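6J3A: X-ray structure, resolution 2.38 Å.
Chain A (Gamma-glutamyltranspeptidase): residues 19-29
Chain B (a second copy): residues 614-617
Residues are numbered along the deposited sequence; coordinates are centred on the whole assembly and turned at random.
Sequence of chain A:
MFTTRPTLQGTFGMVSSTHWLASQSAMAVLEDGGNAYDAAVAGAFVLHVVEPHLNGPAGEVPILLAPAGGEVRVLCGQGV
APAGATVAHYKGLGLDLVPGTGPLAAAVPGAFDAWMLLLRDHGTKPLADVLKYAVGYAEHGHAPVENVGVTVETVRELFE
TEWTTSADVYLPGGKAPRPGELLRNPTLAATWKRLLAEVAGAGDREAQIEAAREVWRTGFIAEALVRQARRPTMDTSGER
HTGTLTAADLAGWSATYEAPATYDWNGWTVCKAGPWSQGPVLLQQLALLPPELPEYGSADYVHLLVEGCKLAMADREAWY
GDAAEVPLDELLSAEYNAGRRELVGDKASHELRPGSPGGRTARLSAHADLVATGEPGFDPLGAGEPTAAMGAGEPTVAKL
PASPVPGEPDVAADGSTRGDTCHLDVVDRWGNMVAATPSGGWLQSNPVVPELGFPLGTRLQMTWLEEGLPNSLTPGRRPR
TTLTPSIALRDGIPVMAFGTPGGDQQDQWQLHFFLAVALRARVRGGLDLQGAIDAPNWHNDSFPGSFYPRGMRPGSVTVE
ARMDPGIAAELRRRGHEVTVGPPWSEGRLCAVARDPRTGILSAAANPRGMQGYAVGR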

# COMPACT_ATOMS: atom_id res chain seq x y z
N HIS A 19 -8.90 5.78 1.99
CA HIS A 19 -8.72 5.08 3.26
C HIS A 19 -8.51 3.57 3.09
O HIS A 19 -9.34 2.88 2.47
CB HIS A 19 -9.92 5.29 4.17
CG HIS A 19 -9.60 5.17 5.63
ND1 HIS A 19 -9.24 3.98 6.22
CD2 HIS A 19 -9.62 6.09 6.62
CE1 HIS A 19 -9.04 4.17 7.51
NE2 HIS A 19 -9.26 5.45 7.78
N TRP A 20 -7.43 3.06 3.68
CA TRP A 20 -6.97 1.68 3.48
C TRP A 20 -8.02 0.62 3.87
O TRP A 20 -8.14 -0.41 3.22
CB TRP A 20 -5.64 1.43 4.22
CG TRP A 20 -5.76 1.41 5.71
CD1 TRP A 20 -6.09 0.34 6.50
CD2 TRP A 20 -5.58 2.52 6.60
NE1 TRP A 20 -6.13 0.72 7.82
CE2 TRP A 20 -5.83 2.05 7.91
CE3 TRP A 20 -5.25 3.88 6.42
CZ2 TRP A 20 -5.74 2.89 9.04
CZ3 TRP A 20 -5.17 4.70 7.54
CH2 TRP A 20 -5.41 4.20 8.83
N LEU A 21 -8.75 0.90 4.95
CA LEU A 21 -9.80 0.02 5.45
C LEU A 21 -10.88 -0.18 4.39
O LEU A 21 -11.39 -1.29 4.21
CB LEU A 21 -10.41 0.59 6.74
CG LEU A 21 -9.56 0.64 8.02
CD1 LEU A 21 -10.32 1.36 9.11
CD2 LEU A 21 -9.16 -0.74 8.52
N ALA A 22 -11.22 0.90 3.70
CA ALA A 22 -12.23 0.85 2.65
C ALA A 22 -11.69 0.14 1.40
O ALA A 22 -12.42 -0.61 0.74
CB ALA A 22 -12.71 2.24 2.31
N SER A 23 -10.42 0.38 1.08
CA SER A 23 -9.79 -0.29 -0.06
C SER A 23 -9.83 -1.78 0.11
O SER A 23 -10.31 -2.50 -0.77
CB SER A 23 -8.34 0.15 -0.19
OG SER A 23 -8.25 1.47 -0.65
N GLN A 24 -9.33 -2.24 1.26
CA GLN A 24 -9.18 -3.66 1.53
C GLN A 24 -10.53 -4.36 1.70
O GLN A 24 -10.66 -5.54 1.38
CB GLN A 24 -8.29 -3.88 2.77
CG GLN A 24 -7.95 -5.34 3.11
CD GLN A 24 -7.56 -6.18 1.90
OE1 GLN A 24 -6.58 -5.88 1.22
NE2 GLN A 24 -8.33 -7.26 1.63
N SER A 25 -11.53 -3.62 2.17
CA SER A 25 -12.87 -4.16 2.36
C SER A 25 -13.51 -4.39 1.00
O SER A 25 -14.12 -5.44 0.75
CB SER A 25 -13.74 -3.22 3.21
OG SER A 25 -13.27 -3.12 4.54
N ALA A 26 -13.36 -3.41 0.11
CA ALA A 26 -13.80 -3.54 -1.28
C ALA A 26 -13.07 -4.68 -2.00
O ALA A 26 -13.67 -5.43 -2.77
CB ALA A 26 -13.58 -2.23 -2.02
N MET A 27 -11.78 -4.80 -1.74
CA MET A 27 -10.97 -5.87 -2.31
C MET A 27 -11.42 -7.23 -1.81
O MET A 27 -11.44 -8.20 -2.56
CB MET A 27 -9.51 -5.66 -1.96
CG MET A 27 -8.57 -6.62 -2.65
SD MET A 27 -8.48 -6.25 -4.40
CE MET A 27 -7.77 -7.77 -5.03
N ALA A 28 -11.76 -7.30 -0.52
CA ALA A 28 -12.33 -8.52 0.07
C ALA A 28 -13.55 -9.02 -0.72
O ALA A 28 -13.73 -10.22 -0.89
CB ALA A 28 -12.70 -8.28 1.53
N VAL A 29 -14.38 -8.10 -1.20
CA VAL A 29 -15.54 -8.44 -2.00
C VAL A 29 -15.13 -9.06 -3.33
O VAL A 29 -15.74 -10.03 -3.78
CB VAL A 29 -16.45 -7.22 -2.18
CG1 VAL A 29 -17.56 -7.48 -3.20
CG2 VAL A 29 -17.05 -6.82 -0.84
N ALA B 614 2.60 -3.61 2.34
CA ALA B 614 1.73 -4.09 3.40
C ALA B 614 0.26 -4.03 2.96
O ALA B 614 -0.13 -3.16 2.18
CB ALA B 614 1.94 -3.23 4.64
N VAL B 615 -0.53 -4.98 3.45
CA VAL B 615 -2.00 -4.93 3.29
C VAL B 615 -2.70 -5.45 4.54
O VAL B 615 -2.23 -6.38 5.19
CB VAL B 615 -2.53 -5.72 2.05
CG1 VAL B 615 -1.90 -5.21 0.76
CG2 VAL B 615 -2.33 -7.23 2.21
N GLY B 616 -3.84 -4.85 4.86
CA GLY B 616 -4.67 -5.31 5.97
C GLY B 616 -5.81 -4.38 6.33
O GLY B 616 -5.94 -3.29 5.76
N ARG B 617 -6.63 -4.84 7.27
CA ARG B 617 -7.78 -4.07 7.76
C ARG B 617 -8.24 -4.57 9.11
O ARG B 617 -7.69 -5.53 9.64
CB ARG B 617 -8.93 -4.19 6.77
CG ARG B 617 -9.52 -5.58 6.65
CD ARG B 617 -10.67 -5.57 5.67
NE ARG B 617 -11.30 -6.88 5.54
CZ ARG B 617 -12.23 -7.38 6.35
NH1 ARG B 617 -12.68 -6.68 7.40
NH2 ARG B 617 -12.73 -8.59 6.12
O HOH W 1 -5.18 -3.94 2.40

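How do a helix from one copy and a strand from the other come together? Helix 20-29 of chain A crosses strand 614-616 of chain B steeply, at -73°, with the two axes 8.7 Å apart at their closest. No hydrogen bond passes directly between the stretches, so the contact rests on packing and one bridging water, and it buries 303 Å² in all. Arg B617, which follows Gly B616, supplies the largest share, and its CA lies 5.1 Å from the CA of Leu A21.

What holds the end of the helix that carries Trp A20 and Leu A21 into the contact? His A19 sits at the N-cap, out of reach of chain B. With chi1 at t (-154°) and chi2 at -67°, its ring turns back so that ND1 accepts a weak capping bond from Leu A21 N at 3.4 Å, serving an amide that the first turn would otherwise leave without a partner.

Why does Arg B617 lie as it does? Its chi1 is p (66°), but chi2 and chi3 are both t, so the aliphatic part is extended and runs beside the helix. CD lies 3.7 Å from Gln A24 CG and also 3.7 Å from Ser A25 OG, while Ala A28 CB, one turn beyond Gln A24, is 4.5 Å from Arg B617 NE. These contacts are van der Waals in kind; the guanidinium nitrogens find their hydrogen-bonding partners elsewhere in the structure. Ser A25, at chi1 m, turns its hydroxyl back to its own helix, where OG donates to Leu A21 O at 2.6 Å. Leu A21 points sideways from its CA, yet its m,t conformation brings CD2 within 3.7 Å of Arg B617 CA and 3.9 Å of Arg B617 CB, closing a nonpolar contact at the base of the arginine.

How does Gln A24 reach the strand? Its chi1 at t extends the chain, and chi2 at p (44°) then bends it, leaving OE1 2.7 Å from a water that donates to it. The same water accepts from Gly B616 N at 2.9 Å, joining side chain to backbone across the interface. OE1 also comes within 4.1 Å of Val B615 CB.

What surrounds the glycine carbonyl? Gly B616 O lies 3.8 Å from Gln A24 CB and 3.7 Å from Trp A20 CD1, near the plane of the indole and at its edge. Trp A20, with chi1 p and chi2 86°, therefore offers a C-H edge to this oxygen, a polar fit short of a hydrogen bond.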